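Spectinomycin 9-adenylyltransferase (Enterococcus faecalis, PDB 6SXJ) catalyses the transfer of AMP from ATP to the 9-hydroxyl of spectinomycin, releasing diphosphate and giving the bacterium resistance to this antibiotic but not to streptomycin. Local coordinates at residues V96-P101 against P155-S160; H100-E105 against D129-L134; R190-M195 against N249-K254; A206-A211 against R221-V226. One frame throughout, in Å; residues are numbered along the deposited sequence.

Interaction 1 (V96-P101 against P155-S160); sequences VPWNHP and PDIPFS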
loop_
_atom_site.group_PDB
_atom_site.type_symbol
_atom_site.label_atom_id
_atom_site.label_comp_id
_atom_site.label_asym_id
_atom_site.label_seq_id
_atom_site.Cartn_x
_atom_site.Cartn_y
_atom_site.Cartn_z
ATOM N N VAL A 96 2.858 17.169 -11.712
ATOM C CA VAL A 96 3.264 18.569 -11.667
ATOM C C VAL A 96 2.165 19.390 -12.335
ATOM O O VAL A 96 1.710 19.039 -13.416
ATOM C CB VAL A 96 4.604 18.809 -12.386
ATOM C CG1 VAL A 96 5.732 18.032 -11.714
ATOM C CG2 VAL A 96 4.498 18.445 -13.867
ATOM N N PRO A 97 1.702 20.491 -11.708
ATOM C CA PRO A 97 2.039 20.900 -10.335
ATOM C C PRO A 97 1.428 19.921 -9.335
ATOM O O PRO A 97 0.383 19.338 -9.632
ATOM C CB PRO A 97 1.426 22.300 -10.212
ATOM C CG PRO A 97 0.334 22.336 -11.234
ATOM C CD PRO A 97 0.755 21.422 -12.356
ATOM N N TRP A 98 2.063 19.723 -8.183
ATOM C CA TRP A 98 1.543 18.749 -7.233
ATOM C C TRP A 98 0.114 19.107 -6.839
ATOM O O TRP A 98 -0.206 20.272 -6.584
ATOM C CB TRP A 98 2.417 18.677 -5.984
ATOM C CG TRP A 98 1.795 17.816 -4.923
ATOM C CD1 TRP A 98 1.249 18.231 -3.746
ATOM C CD2 TRP A 98 1.630 16.394 -4.963
ATOM N NE1 TRP A 98 0.763 17.156 -3.043
ATOM C CE2 TRP A 98 0.980 16.015 -3.773
ATOM C CE3 TRP A 98 1.965 15.402 -5.890
ATOM C CZ2 TRP A 98 0.677 14.685 -3.475
ATOM C CZ3 TRP A 98 1.657 14.083 -5.595
ATOM C CH2 TRP A 98 1.018 13.739 -4.398
ATOM N N ASN A 99 -0.751 18.097 -6.800
ATOM C CA ASN A 99 -2.149 18.307 -6.430
ATOM C C ASN A 99 -2.652 17.082 -5.688
ATOM O O ASN A 99 -2.593 15.968 -6.219
ATOM C CB ASN A 99 -3.016 18.570 -7.663
ATOM C CG ASN A 99 -4.499 18.624 -7.331
ATOM O OD1 ASN A 99 -5.197 17.608 -7.371
ATOM N ND2 ASN A 99 -4.986 19.813 -6.996
ATOM N N HIS A 100 -3.149 17.287 -4.477
ATOM C CA HIS A 100 -3.781 16.200 -3.738
ATOM C C HIS A 100 -5.289 16.225 -3.969
ATOM O O HIS A 100 -5.914 17.285 -3.821
ATOM C CB HIS A 100 -3.487 16.316 -2.254
ATOM C CG HIS A 100 -4.190 15.291 -1.424
ATOM N ND1 HIS A 100 -3.768 13.981 -1.343
ATOM C CD2 HIS A 100 -5.295 15.377 -0.649
ATOM C CE1 HIS A 100 -4.580 13.308 -0.550
ATOM N NE2 HIS A 100 -5.515 14.132 -0.114
ATOM N N PRO A 101 -5.917 15.091 -4.328
ATOM C CA PRO A 101 -5.322 13.757 -4.510
ATOM C C PRO A 101 -4.665 13.579 -5.880
ATOM O O PRO A 101 -5.113 14.189 -6.845
ATOM C CB PRO A 101 -6.522 12.822 -4.349
ATOM C CG PRO A 101 -7.683 13.620 -4.848
ATOM C CD PRO A 101 -7.362 15.091 -4.614
ATOM N N PRO A 155 7.720 16.024 -7.574
ATOM C CA PRO A 155 7.837 17.308 -6.871
ATOM C C PRO A 155 7.849 17.110 -5.363
ATOM O O PRO A 155 7.494 16.051 -4.841
ATOM C CB PRO A 155 6.586 18.075 -7.316
ATOM C CG PRO A 155 5.569 16.993 -7.604
ATOM C CD PRO A 155 6.374 15.826 -8.153
ATOM N N ASP A 156 8.271 18.157 -4.658
ATOM C CA ASP A 156 8.131 18.164 -3.210
ATOM C C ASP A 156 6.663 17.969 -2.860
ATOM O O ASP A 156 5.785 18.604 -3.450
ATOM C CB ASP A 156 8.660 19.474 -2.628
ATOM C CG ASP A 156 10.144 19.673 -2.898
ATOM O OD1 ASP A 156 10.791 18.739 -3.433
ATOM O OD2 ASP A 156 10.666 20.761 -2.575
ATOM N N ILE A 157 6.388 17.059 -1.939
ATOM C CA ILE A 157 5.015 16.767 -1.535
ATOM C C ILE A 157 4.819 17.340 -0.129
ATOM O O ILE A 157 5.454 16.861 0.822
ATOM C CB ILE A 157 4.710 15.268 -1.573
ATOM C CG1 ILE A 157 5.086 14.687 -2.935
ATOM C CG2 ILE A 157 3.226 15.030 -1.294
ATOM C CD1 ILE A 157 4.935 13.179 -3.022
ATOM N N PRO A 158 3.971 18.350 0.048
ATOM C CA PRO A 158 3.781 18.919 1.389
ATOM C C PRO A 158 3.236 17.869 2.343
ATOM O O PRO A 158 2.296 17.139 2.019
ATOM C CB PRO A 158 2.774 20.053 1.158
ATOM C CG PRO A 158 2.012 19.637 -0.064
ATOM C CD PRO A 158 3.014 18.905 -0.930
ATOM N N PHE A 159 3.842 17.786 3.526
ATOM C CA PHE A 159 3.329 16.863 4.526
ATOM C C PHE A 159 1.895 17.191 4.914
ATOM O O PHE A 159 1.171 16.307 5.385
ATOM C CB PHE A 159 4.214 16.877 5.761
ATOM C CG PHE A 159 3.783 15.907 6.813
ATOM C CD1 PHE A 159 3.037 16.330 7.894
ATOM C CD2 PHE A 159 4.126 14.569 6.720
ATOM C CE1 PHE A 159 2.643 15.440 8.869
ATOM C CE2 PHE A 159 3.734 13.672 7.694
ATOM C CZ PHE A 159 2.991 14.107 8.770
ATOM N N SER A 160 1.469 18.441 4.733
ATOM C CA SER A 160 0.078 18.784 4.998
ATOM C C SER A 160 -0.858 17.947 4.135
ATOM O O SER A 160 -1.918 17.510 4.599
ATOM C CB SER A 160 -0.146 20.278 4.756
ATOM O OG SER A 160 -0.185 20.581 3.373
#
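Trp98 meets Pro155, Pro158 and Ile157 in turn as its side chain runs out from the loop between strands 85-91 and 103-108. CB lies 3.9 Å from CG of Pro155, whose CD is also met by CG1 of Val96. CG is anti to the backbone N (chi1 172°). CD1 of the tryptophan comes 3.4 Å from CD of Pro158, the N-cap residue of helix 159-173. NE1 passes the same proline and donates a hydrogen bond to Asp161 in the first turn of the helix. Farther out, Ile157 takes over one face of the six-membered ring: its CG1 stands 4.2 Å from the ring centroid, 2° off the normal, a CH-pi contact. Its CG2 sits toward the rim, against CE2 and 3.4 Å from CZ2 of Trp98, and CH2 has both CG2 and CD1 of Ile157 near it. The backbone N of His100 lies over the opposite face, offset to the rim. The contact thus joins a loop of the nucleotidyltransferase domain to the residues leading into helix 159-173, which belongs to the C-terminal domain. Its chemistry is apolar and CH-pi packing, with the single indole N-H giving the ring a directional tie to the helix.

Interaction 2 (H100-E105 against D129-L134); sequences HPPKQE and DLTIML
Leu130, Pro102 and Thr131 carry this contact, in which the chain entering strand 103-108 lies against the first turn of helix 130-139. Leu130 has CG anti to its backbone N (chi1 178°) and reaches Pro102 with its CB, CG and CD2. The two side chains cross obliquely, CG of Pro102 being 3.9 Å from CD2 of Leu130. That same methyl continues along the strand, where it lies 3.8 Å from the backbone O of Lys103 and 4.0 Å from CB of Gln104. One leucine branch therefore spans three successive residues of the other segment.

OG1 of Thr131 sits against the neighbouring CD and CG of the same proline ring. It is 3.1 Å from CD of Pro102, with the two side chains crossing at about a right angle. It also forms a hydrogen bond with ND1 of His100, 2.8 Å long and fairly straight at 162°; either atom could be the donor. OG1 lies in the imidazole plane at the ring edge, while CB of Pro101 sits over the centre of one ring face. The bond satisfies ND1 and OG1 at a buried place and helps to fix the rotation of the ring.

Next to the contact, OE1 of Gln104 bonds to Asn127, and the backbones of Pro102 and Gln104 pair with Asn127, just after strand 125-126, and with Glu125 in it. Leu130 and Leu134 reach Ile90 of strand 85-91, and Ile132 touches Ala165 of helix 159-173, so helix 130-139 packs between that strand of the mixed sheet and helix 159-173.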
loop_
_atom_site.group_PDB
_atom_site.type_symbol
_atom_site.label_atom_id
_atom_site.label_comp_id
_atom_site.label_asym_id
_atom_site.label_seq_id
_atom_site.Cartn_x
_atom_site.Cartn_y
_atom_site.Cartn_z
ATOM N N HIS A 100 -3.149 17.287 -4.477
ATOM C CA HIS A 100 -3.781 16.200 -3.738
ATOM C C HIS A 100 -5.289 16.225 -3.969
ATOM O O HIS A 100 -5.914 17.285 -3.821
ATOM C CB HIS A 100 -3.487 16.316 -2.254
ATOM C CG HIS A 100 -4.190 15.291 -1.424
ATOM N ND1 HIS A 100 -3.768 13.981 -1.343
ATOM C CD2 HIS A 100 -5.295 15.377 -0.649
ATOM C CE1 HIS A 100 -4.580 13.308 -0.550
ATOM N NE2 HIS A 100 -5.515 14.132 -0.114
ATOM N N PRO A 101 -5.917 15.091 -4.328
ATOM C CA PRO A 101 -5.322 13.757 -4.510
ATOM C C PRO A 101 -4.665 13.579 -5.880
ATOM O O PRO A 101 -5.113 14.189 -6.845
ATOM C CB PRO A 101 -6.522 12.822 -4.349
ATOM C CG PRO A 101 -7.683 13.620 -4.848
ATOM C CD PRO A 101 -7.362 15.091 -4.614
ATOM N N PRO A 102 -3.616 12.761 -5.964
ATOM C CA PRO A 102 -2.863 12.660 -7.218
ATOM C C PRO A 102 -3.495 11.685 -8.202
ATOM O O PRO A 102 -4.333 10.849 -7.860
ATOM C CB PRO A 102 -1.482 12.170 -6.763
ATOM C CG PRO A 102 -1.762 11.387 -5.510
ATOM C CD PRO A 102 -2.998 11.979 -4.874
ATOM N N LYS A 103 -3.065 11.815 -9.454
ATOM C CA LYS A 103 -3.529 10.938 -10.514
ATOM C C LYS A 103 -2.731 9.637 -10.539
ATOM O O LYS A 103 -1.505 9.630 -10.395
ATOM C CB LYS A 103 -3.427 11.646 -11.865
ATOM C CG LYS A 103 -4.458 12.774 -12.076
ATOM C CD LYS A 103 -4.014 13.701 -13.212
ATOM C CE LYS A 103 -4.482 15.141 -13.009
ATOM N NZ LYS A 103 -3.429 16.138 -13.385
ATOM N N GLN A 104 -3.453 8.537 -10.737
ATOM C CA GLN A 104 -2.922 7.185 -10.732
ATOM C C GLN A 104 -3.325 6.520 -12.039
ATOM O O GLN A 104 -4.517 6.428 -12.345
ATOM C CB GLN A 104 -3.463 6.402 -9.530
ATOM C CG GLN A 104 -3.166 4.906 -9.555
ATOM C CD GLN A 104 -3.720 4.186 -8.337
ATOM O OE1 GLN A 104 -3.252 4.391 -7.215
ATOM N NE2 GLN A 104 -4.721 3.343 -8.550
ATOM N N GLU A 105 -2.337 6.036 -12.796
ATOM C CA GLU A 105 -2.577 5.515 -14.137
ATOM C C GLU A 105 -2.996 4.054 -14.153
ATOM O O GLU A 105 -3.685 3.626 -15.086
ATOM C CB GLU A 105 -1.309 5.671 -14.988
ATOM C CG GLU A 105 -1.358 4.936 -16.326
ATOM C CD GLU A 105 -2.279 5.619 -17.319
ATOM O OE1 GLU A 105 -2.769 6.714 -17.009
ATOM O OE2 GLU A 105 -2.509 5.078 -18.416
ATOM N N ASP A 129 -4.796 7.955 -1.253
ATOM C CA ASP A 129 -3.828 7.122 -0.551
ATOM C C ASP A 129 -2.468 7.151 -1.234
ATOM O O ASP A 129 -1.440 6.956 -0.577
ATOM C CB ASP A 129 -4.340 5.686 -0.462
ATOM C CG ASP A 129 -5.311 5.485 0.679
ATOM O OD1 ASP A 129 -5.157 6.163 1.715
ATOM O OD2 ASP A 129 -6.234 4.652 0.542
ATOM N N LEU A 130 -2.440 7.383 -2.548
ATOM C CA LEU A 130 -1.175 7.447 -3.268
ATOM C C LEU A 130 -0.298 8.586 -2.770
ATOM O O LEU A 130 0.928 8.536 -2.932
ATOM C CB LEU A 130 -1.445 7.591 -4.766
ATOM C CG LEU A 130 -0.228 7.729 -5.676
ATOM C CD1 LEU A 130 0.656 6.493 -5.636
ATOM C CD2 LEU A 130 -0.702 8.008 -7.092
ATOM N N THR A 131 -0.888 9.611 -2.161
ATOM C CA THR A 131 -0.068 10.674 -1.592
ATOM C C THR A 131 0.802 10.154 -0.453
ATOM O O THR A 131 1.917 10.643 -0.248
ATOM C CB THR A 131 -0.953 11.825 -1.103
ATOM O OG1 THR A 131 -1.492 12.517 -2.234
ATOM C CG2 THR A 131 -0.145 12.800 -0.252
ATOM N N ILE A 132 0.300 9.193 0.317
ATOM C CA ILE A 132 1.095 8.610 1.392
ATOM C C ILE A 132 2.150 7.673 0.825
ATOM O O ILE A 132 3.254 7.562 1.377
ATOM C CB ILE A 132 0.168 7.879 2.375
ATOM C CG1 ILE A 132 -1.002 8.785 2.769
ATOM C CG2 ILE A 132 0.923 7.448 3.613
ATOM C CD1 ILE A 132 -2.121 8.053 3.484
ATOM N N MET A 133 1.832 6.992 -0.277
ATOM C CA MET A 133 2.790 6.103 -0.915
ATOM C C MET A 133 3.944 6.893 -1.510
ATOM O O MET A 133 5.115 6.605 -1.234
ATOM C CB MET A 133 2.086 5.282 -1.994
ATOM C CG MET A 133 0.805 4.627 -1.521
ATOM S SD MET A 133 -0.093 3.775 -2.823
ATOM C CE MET A 133 1.247 3.057 -3.782
ATOM N N LEU A 134 3.630 7.898 -2.328
ATOM C CA LEU A 134 4.677 8.726 -2.915
ATOM C C LEU A 134 5.517 9.388 -1.832
ATOM O O LEU A 134 6.734 9.541 -1.985
ATOM C CB LEU A 134 4.059 9.774 -3.839
ATOM C CG LEU A 134 3.239 9.246 -5.017
ATOM C CD1 LEU A 134 2.651 10.394 -5.827
ATOM C CD2 LEU A 134 4.096 8.352 -5.898
#

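Interaction 3 (R190-M195 against N249-K254); sequences RMILTM and NNRLKK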
loop_
_atom_site.group_PDB
_atom_site.type_symbol
_atom_site.label_atom_id
_atom_site.label_comp_id
_atom_site.label_asym_id
_atom_site.label_seq_id
_atom_site.Cartn_x
_atom_site.Cartn_y
_atom_site.Cartn_z
ATOM N N ARG A 190 -1.069 2.362 12.636
ATOM C CA ARG A 190 -0.083 2.927 11.721
ATOM C C ARG A 190 -0.367 4.408 11.482
ATOM O O ARG A 190 0.532 5.249 11.577
ATOM C CB ARG A 190 -0.091 2.151 10.399
ATOM C CG ARG A 190 1.080 2.466 9.474
ATOM C CD ARG A 190 0.892 1.867 8.082
ATOM N NE ARG A 190 -0.200 2.488 7.329
ATOM C CZ ARG A 190 -0.163 3.713 6.805
ATOM N NH1 ARG A 190 0.913 4.476 6.948
ATOM N NH2 ARG A 190 -1.212 4.175 6.134
ATOM N N MET A 191 -1.634 4.731 11.190
ATOM C CA MET A 191 -2.017 6.114 10.894
ATOM C C MET A 191 -1.602 7.060 12.004
ATOM O O MET A 191 -1.180 8.197 11.743
ATOM C CB MET A 191 -3.528 6.204 10.714
ATOM C CG MET A 191 -4.065 5.737 9.386
ATOM S SD MET A 191 -5.774 6.250 9.256
ATOM C CE MET A 191 -6.120 5.990 7.525
ATOM N N ILE A 192 -1.716 6.626 13.259
ATOM C CA ILE A 192 -1.453 7.498 14.395
ATOM C C ILE A 192 0.040 7.779 14.516
ATOM O O ILE A 192 0.469 8.925 14.681
ATOM C CB ILE A 192 -2.025 6.880 15.685
ATOM C CG1 ILE A 192 -3.548 7.055 15.716
ATOM C CG2 ILE A 192 -1.376 7.517 16.902
ATOM C CD1 ILE A 192 -4.241 6.146 16.696
ATOM N N LEU A 193 0.851 6.726 14.396
ATOM C CA LEU A 193 2.295 6.897 14.474
ATOM C C LEU A 193 2.788 7.919 13.465
ATOM O O LEU A 193 3.438 8.898 13.845
ATOM C CB LEU A 193 2.986 5.555 14.270
ATOM C CG LEU A 193 2.954 4.666 15.515
ATOM C CD1 LEU A 193 3.587 3.308 15.272
ATOM C CD2 LEU A 193 3.600 5.363 16.694
ATOM N N THR A 194 2.432 7.741 12.185
ATOM C CA THR A 194 2.996 8.587 11.147
ATOM C C THR A 194 2.547 10.038 11.295
ATOM O O THR A 194 3.323 10.938 10.965
ATOM C CB THR A 194 2.664 8.034 9.761
ATOM O OG1 THR A 194 2.981 9.047 8.807
ATOM C CG2 THR A 194 1.228 7.640 9.648
ATOM N N MET A 195 1.358 10.304 11.857
ATOM C CA MET A 195 0.960 11.696 11.997
ATOM C C MET A 195 1.677 12.396 13.129
ATOM O O MET A 195 1.777 13.618 13.074
ATOM C CB MET A 195 -0.531 11.853 12.223
ATOM C CG MET A 195 -0.987 13.258 12.123
ATOM S SD MET A 195 -2.487 13.502 11.195
ATOM C CE MET A 195 -1.873 13.271 9.572
ATOM N N ASN A 249 -9.739 6.432 16.430
ATOM C CA ASN A 249 -10.109 7.559 15.581
ATOM C C ASN A 249 -10.022 8.872 16.350
ATOM O O ASN A 249 -9.425 9.847 15.879
ATOM C CB ASN A 249 -11.518 7.346 15.025
ATOM C CG ASN A 249 -11.874 8.347 13.945
ATOM O OD1 ASN A 249 -11.098 8.583 13.021
ATOM N ND2 ASN A 249 -13.051 8.944 14.059
ATOM N N ASN A 250 -10.622 8.922 17.541
ATOM C CA ASN A 250 -10.555 10.143 18.337
ATOM C C ASN A 250 -9.111 10.480 18.694
ATOM O O ASN A 250 -8.672 11.622 18.525
ATOM C CB ASN A 250 -11.421 9.994 19.587
ATOM C CG ASN A 250 -12.914 10.097 19.276
ATOM O OD1 ASN A 250 -13.701 9.225 19.653
ATOM N ND2 ASN A 250 -13.306 11.163 18.580
ATOM N N ARG A 251 -8.351 9.492 19.173
ATOM C CA ARG A 251 -6.920 9.699 19.395
ATOM C C ARG A 251 -6.255 10.299 18.162
ATOM O O ARG A 251 -5.434 11.217 18.269
ATOM C CB ARG A 251 -6.267 8.367 19.765
ATOM C CG ARG A 251 -4.849 8.439 20.300
ATOM C CD ARG A 251 -4.249 7.036 20.293
ATOM N NE ARG A 251 -3.291 6.793 21.364
ATOM C CZ ARG A 251 -2.097 7.370 21.441
ATOM N NH1 ARG A 251 -1.719 8.243 20.516
ATOM N NH2 ARG A 251 -1.284 7.080 22.449
ATOM N N LEU A 252 -6.613 9.799 16.977
ATOM C CA LEU A 252 -6.033 10.317 15.743
ATOM C C LEU A 252 -6.516 11.732 15.454
ATOM O O LEU A 252 -5.726 12.588 15.040
ATOM C CB LEU A 252 -6.383 9.383 14.586
ATOM C CG LEU A 252 -6.032 9.798 13.154
ATOM C CD1 LEU A 252 -4.544 10.042 12.990
ATOM C CD2 LEU A 252 -6.517 8.717 12.179
ATOM N N LYS A 253 -7.806 11.999 15.670
ATOM C CA LYS A 253 -8.358 13.316 15.367
ATOM C C LYS A 253 -7.689 14.431 16.162
ATOM O O LYS A 253 -7.799 15.599 15.775
ATOM C CB LYS A 253 -9.866 13.322 15.629
ATOM C CG LYS A 253 -10.699 12.753 14.494
ATOM C CD LYS A 253 -11.976 12.095 15.024
ATOM C CE LYS A 253 -13.206 12.987 14.817
ATOM N NZ LYS A 253 -14.426 12.421 15.484
ATOM N N LYS A 254 -7.011 14.106 17.264
ATOM C CA LYS A 254 -6.206 15.074 17.999
ATOM C C LYS A 254 -4.818 15.256 17.395
ATOM O O LYS A 254 -3.939 15.820 18.058
ATOM C CB LYS A 254 -6.072 14.650 19.465
ATOM C CG LYS A 254 -7.353 14.138 20.101
ATOM C CD LYS A 254 -8.498 15.134 19.935
ATOM C CE LYS A 254 -9.601 14.576 19.039
ATOM N NZ LYS A 254 -10.359 15.648 18.313
#
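Helix segments 190-195 and 249-253 run nearly parallel, their N-to-C directions 14° apart and their axes 9.7 Å apart at closest approach, with the CA atoms of Ile192 and Leu252 nearest each other. The pairing belongs to the helical bundle that makes up the C-terminal domain of this aminoglycoside adenylyltransferase family, and joins helix 181-196 to the last turn of the final helix, 241-253. Leu252 is the central apolar group. Its CG is anti to the backbone N (chi1 173°). CD2 of Leu252 lies 3.9 Å from SD of Met191; CD1 sits near the Met191 carbonyl O and CG1 of Ile192, with SD of Met195 a looser neighbour at 4.4 Å from that CD1. CG1 of Ile192 packs 3.8 Å from CB of Leu252. Met191 and Met195 also touch helix 159-173, so a third helix borders the same apolar cluster. Arg251 crosses Ile192 at about a right angle and flanks the packing with its aliphatic part; NE of the arginine is held by a hydrogen bond to the hydroxyl of Tyr247, one turn earlier. Before and after NE, the Arg251 chain meets the isoleucine: CD touches CD1 of Ile192 at 3.7 Å, and NH1 stands 3.7 Å from CG2 of Ile192.

Interaction 4 (A206-A211 against R221-V226); sequences AGNAVA and RILLAV
Ile222 points its CG2 anti to the backbone N, with CG1 beside that nitrogen (chi1 -71°), and the CG2 methyl meets both Gly207 and Ala211 on the facing helix. It lies 3.1 Å from the backbone O of Gly207 and 3.5 Å from CB of Ala211. CG2 of Val226, one turn on, is anti to the carbonyl carbon, beside the backbone N, and lies 4.2 Å from CA of Gly207. The backbone of Gly207 is thus packed on directly, its O by the isoleucine methyl and its CA by the valine methyl. The short helix axes approach to 8.9 Å and run antiparallel, at 168°, as expected for the helical hairpin of helices 203-212 and 216-229.

At the outer edge, CG of Leu223 packs 4.1 Å from CB of Ala211. The Asn208 side chain crosses that of Leu223 at about a right angle and also lies against the methyls of Val226. Ile222 also touches Cys189 of helix 181-196 and Leu248 of helix 241-253, which places the hairpin against the rest of the C-terminal bundle. The chemistry is van der Waals packing: branched side chains of one helix fit against Ala211, the backbone of Gly207 and the side chain of Asn208 on the other, and the attraction between the segments comes mainly from these close contacts.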
loop_
_atom_site.group_PDB
_atom_site.type_symbol
_atom_site.label_atom_id
_atom_site.label_comp_id
_atom_site.label_asym_id
_atom_site.label_seq_id
_atom_site.Cartn_x
_atom_site.Cartn_y
_atom_site.Cartn_z
ATOM N N ALA A 206 3.412 -1.346 14.406
ATOM C CA ALA A 206 2.607 -0.207 14.833
ATOM C C ALA A 206 1.528 -0.635 15.819
ATOM O O ALA A 206 1.179 0.128 16.726
ATOM C CB ALA A 206 1.980 0.483 13.620
ATOM N N GLY A 207 1.007 -1.855 15.671
ATOM C CA GLY A 207 -0.049 -2.310 16.564
ATOM C C GLY A 207 0.414 -2.449 18.001
ATOM O O GLY A 207 -0.260 -1.999 18.931
ATOM N N ASN A 208 1.563 -3.093 18.209
ATOM C CA ASN A 208 2.095 -3.244 19.557
ATOM C C ASN A 208 2.686 -1.953 20.105
ATOM O O ASN A 208 2.758 -1.795 21.329
ATOM C CB ASN A 208 3.151 -4.352 19.581
ATOM C CG ASN A 208 2.697 -5.599 18.837
ATOM O OD1 ASN A 208 2.194 -5.513 17.720
ATOM N ND2 ASN A 208 2.862 -6.760 19.459
ATOM N N ALA A 209 3.085 -1.020 19.238
ATOM C CA ALA A 209 3.552 0.276 19.720
ATOM C C ALA A 209 2.391 1.131 20.216
ATOM O O ALA A 209 2.510 1.813 21.241
ATOM C CB ALA A 209 4.315 1.000 18.614
ATOM N N VAL A 210 1.259 1.109 19.506
ATOM C CA VAL A 210 0.118 1.926 19.918
ATOM C C VAL A 210 -0.651 1.256 21.051
ATOM O O VAL A 210 -1.145 1.931 21.961
ATOM C CB VAL A 210 -0.802 2.217 18.717
ATOM C CG1 VAL A 210 -1.938 3.152 19.134
ATOM C CG2 VAL A 210 -0.012 2.815 17.565
ATOM N N ALA A 211 -0.774 -0.076 21.012
ATOM C CA ALA A 211 -1.461 -0.789 22.084
ATOM C C ALA A 211 -0.836 -0.479 23.439
ATOM O O ALA A 211 -1.542 -0.375 24.449
ATOM C CB ALA A 211 -1.436 -2.293 21.811
ATOM N N ARG A 221 -7.670 -5.638 22.489
ATOM C CA ARG A 221 -8.199 -5.860 21.144
ATOM C C ARG A 221 -7.158 -5.559 20.067
ATOM O O ARG A 221 -7.125 -6.236 19.031
ATOM C CB ARG A 221 -9.461 -5.014 20.930
ATOM C CG ARG A 221 -10.716 -5.596 21.586
ATOM C CD ARG A 221 -11.986 -4.844 21.200
ATOM N NE ARG A 221 -12.107 -3.554 21.877
ATOM C CZ ARG A 221 -12.806 -3.350 22.993
ATOM N NH1 ARG A 221 -13.450 -4.356 23.573
ATOM N NH2 ARG A 221 -12.862 -2.141 23.535
ATOM N N ILE A 222 -6.298 -4.565 20.292
ATOM C CA ILE A 222 -5.279 -4.231 19.304
ATOM C C ILE A 222 -4.286 -5.377 19.155
ATOM O O ILE A 222 -3.865 -5.715 18.040
ATOM C CB ILE A 222 -4.574 -2.916 19.690
ATOM C CG1 ILE A 222 -5.527 -1.729 19.492
ATOM C CG2 ILE A 222 -3.301 -2.742 18.866
ATOM C CD1 ILE A 222 -4.930 -0.368 19.842
ATOM N N LEU A 223 -3.878 -5.982 20.274
ATOM C CA LEU A 223 -2.954 -7.104 20.214
ATOM C C LEU A 223 -3.613 -8.342 19.616
ATOM O O LEU A 223 -2.937 -9.149 18.968
ATOM C CB LEU A 223 -2.408 -7.394 21.608
ATOM C CG LEU A 223 -1.399 -6.351 22.092
ATOM C CD1 LEU A 223 -1.049 -6.573 23.554
ATOM C CD2 LEU A 223 -0.143 -6.380 21.225
ATOM N N LEU A 224 -4.924 -8.506 19.805
ATOM C CA LEU A 224 -5.625 -9.593 19.130
ATOM C C LEU A 224 -5.713 -9.360 17.627
ATOM O O LEU A 224 -5.963 -10.312 16.878
ATOM C CB LEU A 224 -7.021 -9.773 19.731
ATOM C CG LEU A 224 -7.032 -10.817 20.854
ATOM C CD1 LEU A 224 -6.586 -10.193 22.180
ATOM C CD2 LEU A 224 -8.395 -11.479 20.996
ATOM N N ALA A 225 -5.499 -8.122 17.170
ATOM C CA ALA A 225 -5.416 -7.858 15.738
ATOM C C ALA A 225 -4.040 -8.223 15.186
ATOM O O ALA A 225 -3.933 -8.735 14.066
ATOM C CB ALA A 225 -5.732 -6.387 15.456
ATOM N N VAL A 226 -2.978 -7.969 15.957
ATOM C CA VAL A 226 -1.635 -8.354 15.523
ATOM C C VAL A 226 -1.601 -9.839 15.177
ATOM O O VAL A 226 -1.123 -10.240 14.111
ATOM C CB VAL A 226 -0.600 -8.009 16.608
ATOM C CG1 VAL A 226 0.781 -8.516 16.207
ATOM C CG2 VAL A 226 -0.577 -6.510 16.864
#

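Interactions 1 and 2 share His100 and Pro101 and lie 9 Å apart between centres; Trp98 and Ile157 of the first pack on Thr131 and Leu134 of the second. Together they connect the sheet of the nucleotidyltransferase domain, through helix 130-139, to the start of helix 159-173. Interactions 3 and 4 lie later in the chain, within the C-terminal helical domain, with centres 14 Å apart; 206-211/221-226 is nested in the loop closed by 190-195/249-254, and Leu193 packs against Ala206, Ala209 and Val210. Phe159 touches Thr194, linking interactions 1 and 3, whose centres are about 21 Å apart. The four contacts thus run from the domain junction into the helical bundle.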